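Local coordinates for protein alkylhalidase CmlS (PDB 3I3L) that is a flavin-dependent halogenase of chloramphenicol biosynthesis, which carries its FAD on a covalent flavin-aspartate bond and probably serves as an oxidoreductase, at residues Asp233-Met238 with Gly249-Arg254; Arg204-Trp209 with Val292-Asp297; Phe476-Gly481 with Asp527-Glu532. One frame throughout, in Å; residues are numbered along the deposited sequence.

Contact 1: residues Asp233-Met238 with Gly249-Arg254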
loop_
_atom_site.group_PDB
_atom_site.type_symbol
_atom_site.label_atom_id
_atom_site.label_comp_id
_atom_site.label_asym_id
_atom_site.label_seq_id
_atom_site.Cartn_x
_atom_site.Cartn_y
_atom_site.Cartn_z
ATOM N N ASP A 233 -8.760 -8.852 -21.705
ATOM C CA ASP A 233 -9.783 -8.905 -20.677
ATOM C C ASP A 233 -9.218 -8.591 -19.275
ATOM O O ASP A 233 -9.876 -8.895 -18.246
ATOM C CB ASP A 233 -10.469 -10.308 -20.613
ATOM C CG ASP A 233 -11.238 -10.661 -21.869
ATOM O OD1 ASP A 233 -12.001 -9.808 -22.375
ATOM O OD2 ASP A 233 -11.086 -11.823 -22.310
ATOM N N GLY A 234 -8.036 -8.004 -19.210
ATOM C CA GLY A 234 -7.424 -7.668 -17.883
ATOM C C GLY A 234 -5.897 -7.893 -17.810
ATOM O O GLY A 234 -5.195 -7.507 -18.739
ATOM N N TRP A 235 -5.386 -8.423 -16.684
ATOM C CA TRP A 235 -3.963 -8.617 -16.566
ATOM C C TRP A 235 -3.618 -9.931 -15.930
ATOM O O TRP A 235 -4.466 -10.508 -15.223
ATOM C CB TRP A 235 -3.221 -7.409 -15.908
ATOM C CG TRP A 235 -3.753 -6.948 -14.564
ATOM C CD1 TRP A 235 -4.771 -6.036 -14.342
ATOM C CD2 TRP A 235 -3.292 -7.369 -13.261
ATOM N NE1 TRP A 235 -4.979 -5.914 -12.996
ATOM C CE2 TRP A 235 -4.067 -6.680 -12.308
ATOM C CE3 TRP A 235 -2.258 -8.201 -12.822
ATOM C CZ2 TRP A 235 -3.881 -6.843 -10.911
ATOM C CZ3 TRP A 235 -2.066 -8.375 -11.424
ATOM C CH2 TRP A 235 -2.871 -7.703 -10.495
ATOM N N VAL A 236 -2.386 -10.405 -16.185
ATOM C CA VAL A 236 -1.878 -11.661 -15.628
ATOM C C VAL A 236 -0.729 -11.405 -14.648
ATOM O O VAL A 236 0.180 -10.626 -14.984
ATOM C CB VAL A 236 -1.298 -12.551 -16.773
ATOM C CG1 VAL A 236 -0.608 -13.814 -16.235
ATOM C CG2 VAL A 236 -2.393 -12.898 -17.786
ATOM N N TRP A 237 -0.759 -12.041 -13.453
ATOM C CA TRP A 237 0.442 -12.043 -12.559
ATOM C C TRP A 237 1.282 -13.298 -12.635
ATOM O O TRP A 237 0.754 -14.400 -12.802
ATOM C CB TRP A 237 0.088 -11.791 -11.117
ATOM C CG TRP A 237 -0.388 -12.968 -10.302
ATOM C CD1 TRP A 237 0.398 -13.965 -9.761
ATOM C CD2 TRP A 237 -1.730 -13.220 -9.826
ATOM N NE1 TRP A 237 -0.359 -14.836 -9.045
ATOM C CE2 TRP A 237 -1.674 -14.418 -9.059
ATOM C CE3 TRP A 237 -2.958 -12.582 -10.000
ATOM C CZ2 TRP A 237 -2.798 -14.973 -8.439
ATOM C CZ3 TRP A 237 -4.105 -13.130 -9.361
ATOM C CH2 TRP A 237 -3.993 -14.333 -8.574
ATOM N N MET A 238 2.594 -13.121 -12.510
ATOM C CA MET A 238 3.508 -14.262 -12.447
ATOM C C MET A 238 4.445 -13.977 -11.269
ATOM O O MET A 238 5.210 -13.062 -11.321
ATOM C CB MET A 238 4.293 -14.454 -13.778
ATOM C CG MET A 238 3.423 -14.577 -15.044
ATOM S SD MET A 238 4.220 -15.110 -16.583
ATOM C CE MET A 238 4.981 -13.672 -17.008
ATOM N N GLY A 249 -1.734 -15.856 -12.130
ATOM C CA GLY A 249 -3.137 -15.473 -11.882
ATOM C C GLY A 249 -3.696 -14.572 -12.969
ATOM O O GLY A 249 -2.951 -13.777 -13.582
ATOM N N LEU A 250 -4.999 -14.698 -13.225
ATOM C CA LEU A 250 -5.699 -13.777 -14.112
ATOM C C LEU A 250 -6.519 -12.820 -13.260
ATOM O O LEU A 250 -7.250 -13.235 -12.367
ATOM C CB LEU A 250 -6.684 -14.535 -15.066
ATOM C CG LEU A 250 -6.073 -15.792 -15.720
ATOM C CD1 LEU A 250 -7.152 -16.605 -16.448
ATOM C CD2 LEU A 250 -4.951 -15.449 -16.713
ATOM N N VAL A 251 -6.443 -11.547 -13.576
ATOM C CA VAL A 251 -7.374 -10.582 -12.981
ATOM C C VAL A 251 -8.272 -10.045 -14.106
ATOM O O VAL A 251 -7.797 -9.408 -15.051
ATOM C CB VAL A 251 -6.619 -9.440 -12.233
ATOM C CG1 VAL A 251 -7.596 -8.434 -11.599
ATOM C CG2 VAL A 251 -5.723 -10.066 -11.119
ATOM N N VAL A 252 -9.572 -10.326 -13.988
ATOM C CA VAL A 252 -10.542 -10.035 -15.038
ATOM C C VAL A 252 -11.718 -9.324 -14.381
ATOM O O VAL A 252 -11.697 -9.072 -13.155
ATOM C CB VAL A 252 -11.013 -11.312 -15.746
ATOM C CG1 VAL A 252 -9.843 -12.000 -16.449
ATOM C CG2 VAL A 252 -11.667 -12.333 -14.749
ATOM N N ASP A 253 -12.719 -8.944 -15.173
ATOM C CA ASP A 253 -13.830 -8.140 -14.638
ATOM C C ASP A 253 -14.851 -9.089 -14.037
ATOM O O ASP A 253 -14.896 -10.252 -14.411
ATOM C CB ASP A 253 -14.446 -7.277 -15.725
ATOM C CG ASP A 253 -15.530 -6.354 -15.196
ATOM O OD1 ASP A 253 -15.205 -5.378 -14.492
ATOM O OD2 ASP A 253 -16.727 -6.644 -15.456
ATOM N N ARG A 254 -15.677 -8.614 -13.115
ATOM C CA ARG A 254 -16.591 -9.527 -12.458
ATOM C C ARG A 254 -17.623 -10.050 -13.435
ATOM O O ARG A 254 -18.282 -11.053 -13.147
ATOM C CB ARG A 254 -17.286 -8.874 -11.230
ATOM C CG ARG A 254 -18.569 -8.130 -11.490
ATOM C CD ARG A 254 -18.373 -6.900 -12.339
ATOM N NE ARG A 254 -19.541 -6.035 -12.294
ATOM C CZ ARG A 254 -20.195 -5.608 -13.388
ATOM N NH1 ARG A 254 -19.775 -5.953 -14.623
ATOM N NH2 ARG A 254 -21.233 -4.778 -13.270
HETATM O O HOH W 1 -12.489 -9.270 -18.042
#

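Contact 2: residues Arg204-Trp209 with Val292-Asp297. With FAD (flavin-adenine dinucleotide), chain B.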
loop_
_atom_site.group_PDB
_atom_site.type_symbol
_atom_site.label_atom_id
_atom_site.label_comp_id
_atom_site.label_asym_id
_atom_site.label_seq_id
_atom_site.Cartn_x
_atom_site.Cartn_y
_atom_site.Cartn_z
ATOM N N ARG A 204 -14.197 -3.850 -9.875
ATOM C CA ARG A 204 -14.765 -5.100 -9.363
ATOM C C ARG A 204 -14.080 -6.231 -10.048
ATOM O O ARG A 204 -14.619 -6.796 -10.967
ATOM C CB ARG A 204 -16.269 -5.171 -9.559
ATOM C CG ARG A 204 -16.974 -4.016 -8.750
ATOM C CD ARG A 204 -18.442 -3.953 -8.936
ATOM N NE ARG A 204 -19.000 -2.842 -8.148
ATOM C CZ ARG A 204 -20.295 -2.614 -8.005
ATOM N NH1 ARG A 204 -21.171 -3.444 -8.599
ATOM N NH2 ARG A 204 -20.717 -1.578 -7.277
ATOM N N ASN A 205 -12.880 -6.530 -9.552
ATOM C CA ASN A 205 -11.977 -7.488 -10.073
ATOM C C ASN A 205 -12.322 -8.865 -9.559
ATOM O O ASN A 205 -12.738 -9.060 -8.386
ATOM C CB ASN A 205 -10.565 -7.111 -9.606
ATOM C CG ASN A 205 -10.055 -5.881 -10.278
ATOM O OD1 ASN A 205 -10.362 -5.630 -11.430
ATOM N ND2 ASN A 205 -9.286 -5.082 -9.561
ATOM N N PHE A 206 -12.045 -9.859 -10.397
ATOM C CA PHE A 206 -12.419 -11.251 -10.125
ATOM C C PHE A 206 -11.158 -12.013 -10.551
ATOM O O PHE A 206 -10.635 -11.759 -11.619
ATOM C CB PHE A 206 -13.673 -11.523 -10.987
ATOM C CG PHE A 206 -14.039 -12.950 -11.138
ATOM C CD1 PHE A 206 -14.176 -13.752 -10.038
ATOM C CD2 PHE A 206 -14.285 -13.491 -12.413
ATOM C CE1 PHE A 206 -14.537 -15.122 -10.178
ATOM C CE2 PHE A 206 -14.584 -14.819 -12.584
ATOM C CZ PHE A 206 -14.731 -15.640 -11.467
ATOM N N ALA A 207 -10.628 -12.887 -9.689
ATOM C CA ALA A 207 -9.359 -13.550 -9.984
ATOM C C ALA A 207 -9.447 -15.065 -10.089
ATOM O O ALA A 207 -10.246 -15.691 -9.381
ATOM C CB ALA A 207 -8.253 -13.191 -8.915
ATOM N N VAL A 208 -8.573 -15.617 -10.944
ATOM C CA VAL A 208 -8.557 -17.030 -11.292
ATOM C C VAL A 208 -7.099 -17.434 -11.493
ATOM O O VAL A 208 -6.399 -16.849 -12.318
ATOM C CB VAL A 208 -9.336 -17.262 -12.624
ATOM C CG1 VAL A 208 -9.381 -18.726 -12.982
ATOM C CG2 VAL A 208 -10.762 -16.695 -12.509
ATOM N N TRP A 209 -6.618 -18.371 -10.693
ATOM C CA TRP A 209 -5.180 -18.599 -10.619
ATOM C C TRP A 209 -4.808 -20.006 -10.315
ATOM O O TRP A 209 -5.629 -20.761 -9.806
ATOM C CB TRP A 209 -4.535 -17.691 -9.545
ATOM C CG TRP A 209 -4.846 -18.020 -8.102
ATOM C CD1 TRP A 209 -4.078 -18.739 -7.248
ATOM C CD2 TRP A 209 -6.000 -17.621 -7.356
ATOM N NE1 TRP A 209 -4.673 -18.824 -6.011
ATOM C CE2 TRP A 209 -5.841 -18.111 -6.045
ATOM C CE3 TRP A 209 -7.155 -16.896 -7.672
ATOM C CZ2 TRP A 209 -6.807 -17.916 -5.045
ATOM C CZ3 TRP A 209 -8.117 -16.686 -6.673
ATOM C CH2 TRP A 209 -7.953 -17.224 -5.391
ATOM N N VAL A 292 -7.043 -24.892 -9.920
ATOM C CA VAL A 292 -7.267 -23.464 -10.072
ATOM C C VAL A 292 -8.336 -23.025 -9.126
ATOM O O VAL A 292 -9.316 -23.743 -8.903
ATOM C CB VAL A 292 -7.572 -22.965 -11.562
ATOM C CG1 VAL A 292 -7.283 -24.056 -12.621
ATOM C CG2 VAL A 292 -8.907 -22.356 -11.686
ATOM N N ARG A 293 -8.111 -21.851 -8.545
ATOM C CA ARG A 293 -9.022 -21.281 -7.550
ATOM C C ARG A 293 -9.558 -19.985 -8.109
ATOM O O ARG A 293 -9.004 -19.455 -9.053
ATOM C CB ARG A 293 -8.235 -21.004 -6.274
ATOM C CG ARG A 293 -7.746 -22.343 -5.502
ATOM C CD ARG A 293 -6.692 -21.922 -4.453
ATOM N NE ARG A 293 -6.209 -23.005 -3.607
ATOM C CZ ARG A 293 -5.138 -23.746 -3.855
ATOM N NH1 ARG A 293 -4.402 -23.561 -4.935
ATOM N NH2 ARG A 293 -4.797 -24.670 -2.990
ATOM N N ILE A 294 -10.655 -19.496 -7.558
ATOM C CA ILE A 294 -11.203 -18.223 -7.953
ATOM C C ILE A 294 -11.627 -17.455 -6.728
ATOM O O ILE A 294 -11.874 -18.041 -5.654
ATOM C CB ILE A 294 -12.458 -18.396 -8.827
ATOM C CG1 ILE A 294 -13.615 -18.938 -7.997
ATOM C CG2 ILE A 294 -12.130 -19.386 -10.010
ATOM C CD1 ILE A 294 -14.877 -19.301 -8.814
ATOM N N VAL A 295 -11.739 -16.145 -6.900
ATOM C CA VAL A 295 -12.345 -15.318 -5.893
ATOM C C VAL A 295 -12.712 -13.965 -6.436
ATOM O O VAL A 295 -12.021 -13.458 -7.304
ATOM C CB VAL A 295 -11.398 -15.168 -4.678
ATOM C CG1 VAL A 295 -10.271 -14.212 -5.000
ATOM C CG2 VAL A 295 -12.198 -14.674 -3.475
ATOM N N GLN A 296 -13.800 -13.378 -5.921
ATOM C CA GLN A 296 -14.104 -11.966 -6.129
ATOM C C GLN A 296 -13.220 -11.072 -5.256
ATOM O O GLN A 296 -13.281 -11.143 -4.036
ATOM C CB GLN A 296 -15.590 -11.604 -5.810
ATOM C CG GLN A 296 -16.733 -12.388 -6.614
ATOM C CD GLN A 296 -16.714 -12.183 -8.119
ATOM O OE1 GLN A 296 -16.284 -11.133 -8.649
ATOM N NE2 GLN A 296 -17.168 -13.196 -8.830
ATOM N N ASP A 297 -12.434 -10.192 -5.891
ATOM C CA ASP A 297 -11.566 -9.277 -5.158
ATOM C C ASP A 297 -11.917 -7.871 -5.575
ATOM O O ASP A 297 -11.176 -7.229 -6.250
ATOM C CB ASP A 297 -10.087 -9.568 -5.483
ATOM C CG ASP A 297 -9.447 -10.496 -4.467
ATOM O OD1 ASP A 297 -8.288 -10.873 -4.664
ATOM O OD2 ASP A 297 -10.123 -10.886 -3.474
HETATM P PA FAD B . -6.315 -12.163 5.722
HETATM O O1A FAD B . -7.550 -12.570 4.953
HETATM O O2A FAD B . -5.004 -12.527 5.118
HETATM O O5B FAD B . -6.423 -12.809 7.218
HETATM C C5B FAD B . -7.637 -12.747 7.938
HETATM C C4B FAD B . -7.816 -13.972 8.864
HETATM O O4B FAD B . -9.027 -13.764 9.628
HETATM C C3B FAD B . -7.999 -15.265 8.105
HETATM O O3B FAD B . -6.991 -16.163 8.456
HETATM C C2B FAD B . -9.370 -15.794 8.552
HETATM O O2B FAD B . -9.319 -17.159 8.829
HETATM C C1B FAD B . -9.668 -15.004 9.816
HETATM N N9A FAD B . -11.057 -14.734 10.138
HETATM C C8A FAD B . -12.032 -14.283 9.299
HETATM N N7A FAD B . -13.174 -14.129 10.006
HETATM C C5A FAD B . -12.968 -14.557 11.273
HETATM C C6A FAD B . -13.798 -14.630 12.377
HETATM N N6A FAD B . -15.057 -14.236 12.311
HETATM N N1A FAD B . -13.259 -15.069 13.556
HETATM C C2A FAD B . -11.949 -15.469 13.651
HETATM N N3A FAD B . -11.144 -15.379 12.557
HETATM C C4A FAD B . -11.639 -14.928 11.383
HETATM N N1 FAD B . -1.320 -8.785 -1.206
HETATM C C2 FAD B . 0.047 -8.588 -1.314
HETATM O O2 FAD B . 0.603 -7.972 -0.415
HETATM N N3 FAD B . 0.751 -9.043 -2.397
HETATM C C4 FAD B . 0.119 -9.714 -3.410
HETATM O O4 FAD B . 0.803 -10.146 -4.393
HETATM C C4X FAD B . -1.264 -9.891 -3.329
HETATM N N5 FAD B . -1.924 -10.572 -4.314
HETATM C C5X FAD B . -3.268 -10.832 -4.173
HETATM C C6 FAD B . -3.957 -11.519 -5.183
HETATM C C7 FAD B . -5.314 -11.706 -5.074
HETATM C C7M FAD B . -6.081 -12.459 -6.134
HETATM C C8 FAD B . -5.957 -11.254 -3.927
HETATM C C8M FAD B . -7.394 -11.521 -3.719
HETATM C C9 FAD B . -5.295 -10.529 -2.930
HETATM C C9A FAD B . -3.930 -10.338 -3.082
HETATM N N10 FAD B . -3.284 -9.684 -2.073
HETATM C C10 FAD B . -1.975 -9.414 -2.206
HETATM C "C1'" FAD B . -4.148 -9.092 -1.012
HETATM C "C2'" FAD B . -3.730 -9.608 0.344
HETATM O "O2'" FAD B . -3.672 -10.976 0.275
HETATM C "C3'" FAD B . -4.583 -9.159 1.500
HETATM O "O3'" FAD B . -4.559 -7.750 1.576
HETATM C "C4'" FAD B . -4.023 -9.716 2.852
HETATM O "O4'" FAD B . -4.172 -11.106 2.942
HETATM C "C5'" FAD B . -4.805 -9.115 4.012
HETATM O "O5'" FAD B . -4.273 -9.543 5.233
HETATM P P FAD B . -5.287 -9.573 6.443
HETATM O O1P FAD B . -6.076 -8.282 6.470
HETATM O O2P FAD B . -4.555 -10.008 7.708
HETATM O O3P FAD B . -6.442 -10.625 6.023
HETATM O O HOH W 2 -4.763 -22.246 -7.576
#

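Contact 3: residues Phe476-Gly481 with Asp527-Glu532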
loop_
_atom_site.group_PDB
_atom_site.type_symbol
_atom_site.label_atom_id
_atom_site.label_comp_id
_atom_site.label_asym_id
_atom_site.label_seq_id
_atom_site.Cartn_x
_atom_site.Cartn_y
_atom_site.Cartn_z
ATOM N N PHE A 476 7.453 32.604 -4.620
ATOM C CA PHE A 476 6.496 31.659 -4.022
ATOM C C PHE A 476 5.314 32.415 -3.443
ATOM O O PHE A 476 5.504 33.462 -2.840
ATOM C CB PHE A 476 7.117 30.831 -2.856
ATOM C CG PHE A 476 7.905 29.620 -3.285
ATOM C CD1 PHE A 476 7.295 28.585 -3.963
ATOM C CD2 PHE A 476 9.268 29.510 -2.979
ATOM C CE1 PHE A 476 8.000 27.442 -4.328
ATOM C CE2 PHE A 476 9.997 28.394 -3.357
ATOM C CZ PHE A 476 9.357 27.344 -4.029
ATOM N N LYS A 477 4.115 31.837 -3.548
ATOM C CA LYS A 477 2.929 32.289 -2.781
ATOM C C LYS A 477 2.439 31.231 -1.773
ATOM O O LYS A 477 2.492 29.995 -2.025
ATOM C CB LYS A 477 1.781 32.565 -3.731
ATOM C CG LYS A 477 2.079 33.645 -4.777
ATOM C CD LYS A 477 0.750 33.923 -5.575
ATOM C CE LYS A 477 0.899 35.056 -6.563
ATOM N NZ LYS A 477 -0.117 34.905 -7.661
ATOM N N TRP A 478 1.967 31.692 -0.638
ATOM C CA TRP A 478 1.420 30.788 0.373
ATOM C C TRP A 478 -0.105 30.805 0.245
ATOM O O TRP A 478 -0.685 31.822 -0.161
ATOM C CB TRP A 478 1.845 31.257 1.752
ATOM C CG TRP A 478 1.431 30.442 2.919
ATOM C CD1 TRP A 478 0.416 30.728 3.795
ATOM C CD2 TRP A 478 2.038 29.222 3.393
ATOM N NE1 TRP A 478 0.358 29.754 4.760
ATOM C CE2 TRP A 478 1.345 28.833 4.543
ATOM C CE3 TRP A 478 3.111 28.451 2.963
ATOM C CZ2 TRP A 478 1.673 27.676 5.265
ATOM C CZ3 TRP A 478 3.446 27.318 3.669
ATOM C CH2 TRP A 478 2.747 26.940 4.815
ATOM N N THR A 479 -0.733 29.683 0.579
ATOM C CA THR A 479 -2.195 29.544 0.473
ATOM C C THR A 479 -2.808 29.932 1.815
ATOM O O THR A 479 -2.577 29.265 2.836
ATOM C CB THR A 479 -2.633 28.106 0.070
ATOM O OG1 THR A 479 -1.964 27.702 -1.142
ATOM C CG2 THR A 479 -4.160 28.041 -0.168
ATOM N N GLY A 480 -3.570 31.029 1.806
ATOM C CA GLY A 480 -4.029 31.682 3.039
ATOM C C GLY A 480 -3.064 32.800 3.421
ATOM O O GLY A 480 -2.059 33.048 2.729
ATOM N N GLY A 481 -3.341 33.482 4.522
ATOM C CA GLY A 481 -2.451 34.585 4.952
ATOM C C GLY A 481 -1.697 34.240 6.224
ATOM O O GLY A 481 -0.895 35.033 6.746
ATOM N N ASP A 527 6.818 34.726 6.785
ATOM C CA ASP A 527 7.607 35.695 6.024
ATOM C C ASP A 527 7.397 35.448 4.548
ATOM O O ASP A 527 7.159 36.392 3.775
ATOM C CB ASP A 527 9.099 35.581 6.365
ATOM C CG ASP A 527 9.431 36.029 7.797
ATOM O OD1 ASP A 527 8.641 36.769 8.416
ATOM O OD2 ASP A 527 10.508 35.656 8.307
ATOM N N LEU A 528 7.424 34.176 4.155
ATOM C CA LEU A 528 7.136 33.825 2.769
ATOM C C LEU A 528 5.737 34.330 2.344
ATOM O O LEU A 528 5.569 34.873 1.253
ATOM C CB LEU A 528 7.290 32.313 2.528
ATOM C CG LEU A 528 7.197 31.839 1.094
ATOM C CD1 LEU A 528 8.021 30.530 0.906
ATOM C CD2 LEU A 528 5.737 31.637 0.592
ATOM N N ALA A 529 4.730 34.097 3.177
ATOM C CA ALA A 529 3.356 34.417 2.775
ATOM C C ALA A 529 3.260 35.917 2.512
ATOM O O ALA A 529 2.582 36.324 1.625
ATOM C CB ALA A 529 2.356 34.014 3.835
ATOM N N GLU A 530 4.014 36.682 3.283
ATOM C CA GLU A 530 4.003 38.135 3.177
ATOM C C GLU A 530 4.885 38.707 2.068
ATOM O O GLU A 530 4.473 39.601 1.395
ATOM C CB GLU A 530 4.350 38.739 4.543
ATOM C CG GLU A 530 3.394 38.209 5.648
ATOM C CD GLU A 530 3.771 38.671 7.049
ATOM O OE1 GLU A 530 4.923 39.119 7.262
ATOM O OE2 GLU A 530 2.912 38.566 7.950
ATOM N N GLU A 531 6.080 38.159 1.865
ATOM C CA GLU A 531 7.093 38.783 1.026
ATOM C C GLU A 531 7.192 38.067 -0.289
ATOM O O GLU A 531 7.631 38.634 -1.294
ATOM C CB GLU A 531 8.448 38.755 1.725
ATOM C CG GLU A 531 8.437 39.111 3.207
ATOM C CD GLU A 531 9.762 38.798 3.885
ATOM O OE1 GLU A 531 9.830 38.933 5.114
ATOM O OE2 GLU A 531 10.740 38.401 3.217
ATOM N N GLU A 532 6.788 36.796 -0.287
ATOM C CA GLU A 532 6.761 35.976 -1.508
ATOM C C GLU A 532 8.122 35.795 -2.173
ATOM O O GLU A 532 8.234 35.828 -3.399
ATOM C CB GLU A 532 5.697 36.507 -2.472
ATOM C CG GLU A 532 4.256 36.543 -1.828
ATOM C CD GLU A 532 3.153 36.868 -2.815
ATOM O OE1 GLU A 532 3.437 37.510 -3.857
ATOM O OE2 GLU A 532 2.000 36.437 -2.567
HETATM O O HOH W 3 1.700 34.595 -0.252
#

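Contact 1: residues Asp233-Met238 with Gly249-Arg254
Trp235 and Val251 face each other as a hydrogen-bonded pair of an antiparallel beta hairpin, and each satisfies both backbone polar groups on the other. Val251 N reaches Trp235 O at 2.8 Å in an almost straight bond (172° at the hydrogen), while Trp235 N gives to Val251 O. Two residues on, Trp237 and Gly249 repeat the pairing: Trp237 N donates to Gly249 O at 2.8 Å and Gly249 N to Trp237 O at 3.0 Å. Beyond the last direct pair, where the strands part, a water donates to Asp233 O (2.6 Å) and accepts from Asp253 N, so both groups are served without direct contact. The indole nitrogens find partners outside the two segments, Trp235 NE1 at Tyr378 OH and Trp237 NE1 at Ser247 OG; Asp253 is held by Ser255 and Arg394. Both indoles sit on one face of the hairpin with Val251. CG of Trp237 lies between its backbone N and carbonyl carbon (chi1 83°), which folds the ring flat over Gly249, where a side chain would collide with it. CG2 of Val251 lies over the six-membered ring of Trp235, 3.7 Å from CZ2, yet meets Trp237 at the ring edge. On the other face Val236 CG2 runs alongside Leu250 CD2 at 3.8 Å. Gly234, whose phi and psi suit only glycine, passes close to Val251 O. The ring of Trp237 also touches FAD, so this hairpin forms part of the flavin pocket wall. Within the sheet, strand 226-231 borders 234-240 and strand 203-213 borders 245-253; helix 265-273 packs on the Val236 and Leu250 face, while Phe390 of helix 389-394 meets Trp235 on the other.

Contact 2: residues Arg204-Trp209 with Val292-Asp297
The indole of Trp209 carries Arg293 on one face: CB of the arginine stands over the six-membered ring, 3.6 Å from CZ2, in a CH-pi contact. Farther out the guanidinium plane is turned only 17° from the indole, and it makes a cation-pi contact with Tyr60 and a salt bridge with Asp290. At the ring edge, near its plane, lies Val295 N, while CG1 of Val295 comes within 3.7 Å of CZ3. With CG held between backbone N and carbonyl carbon (chi1 71°), the indole leans across the neighbouring strand, and its NE1 bonds to Tyr60 OH. Shortening Trp209 to an alanine would probably leave Arg293 CB and Val295 CG1 without their ring and Tyr60 OH without the indole N-H. On the other face of the sheet the amide of Gln296 lies nearly parallel to the Phe206 ring (9° between planes), NE2 being 3.3 Å from CD1; Ser257 and Trp298 hold that amide. Val208 CG2 lies over a face of the same ring, toward its rim, and meets Ile294 CG2. Backbone bonds join Ala207 with Val295 and Trp209 with Arg293 in both directions, Ala207 N to Val295 O being nearly straight at 2.8 Å. Water links Trp209 O to Arg293 NH1. Asp297 OD1 is covalently bound to FAD C8M (1.5 Å), the flavin-aspartate link of this halogenase, and Ala207 CB touches C7M of the same flavin at 3.6 Å. These antiparallel strands thus bring the isoalloxazine to the face bearing Ala207, Trp209 and Asp297. Strand 245-253 flanks 203-213 on its other edge, and helices 257-263 and 265-273 pack against the side of Phe206, Val208 and Ile294.

Contact 3: residues Phe476-Gly481 with Asp527-Glu532
Trp478 meets Ala529 where the edge strand 473-478 of a small antiparallel sheet crosses the C-terminal turn of helix 519-531, a strand-on-helix packing in the C-terminal domain of the halogenase. The segment axes approach to 6.7 Å at 112°. Apolar contacts come first. CB of Trp478 rests on CB of Ala529 at 3.5 Å, and with CG anti to the backbone N (chi1 -178°) the indole runs on past the helix to Leu504 and Asn506 of strand 498-506. Leu528 points toward the strand; its CD2 is 3.8 Å from Phe476 CB and also approaches Trp478 CB, so that one methyl fits between two strand residues. The Phe476 ring continues to Leu538 of helix 535-543, which Leu528 touches as well, and Leu564 of the adjoining strand meets Phe476, Leu528 and Trp478 together.

Polar and charged groups gather where the helix ends. Glu532 is the first residue to leave helical angles, with positive phi, although its N still bonds to Leu528 O. Its extended side chain lies across the methylenes of Lys477, with OE2 3.6 Å from CG. The lysine NZ remains 5.7 Å from OE2, too far for a salt bridge; the carboxylate pairs instead with Arg475 through OE1. Trp478 NE1 is taken by Lys482 O, and the backbone of Phe476 bonds to Phe533 just beyond the helix. A water bridges strand and helix: it accepts from Trp478 N at 2.9 Å and lies 2.7 Å from Ala529 O and 3.0 Å from Glu532 OE2.

Contacts 1 and 2 belong to one sheet beside the flavin: strands 245-253 and 203-213 are neighbours, joined by probable hydrogen bonds from Leu250 N to Val208 O and from Phe206 N to Val252 O, and Trp237 packs on Trp209. Contact 1 is wholly buried and is nested in the chain loop that contact 2 closes; contact 2 is only partly buried, with Ile294 and Gln296 exposed, yet it bears the covalent link. Both rest on direct backbone ladders with tryptophans. Contact 3, about 49 Å from contact 1 between centres, is partly buried in the C-terminal domain, away from the annotated sites, and relies on methyl packing and a bridging water.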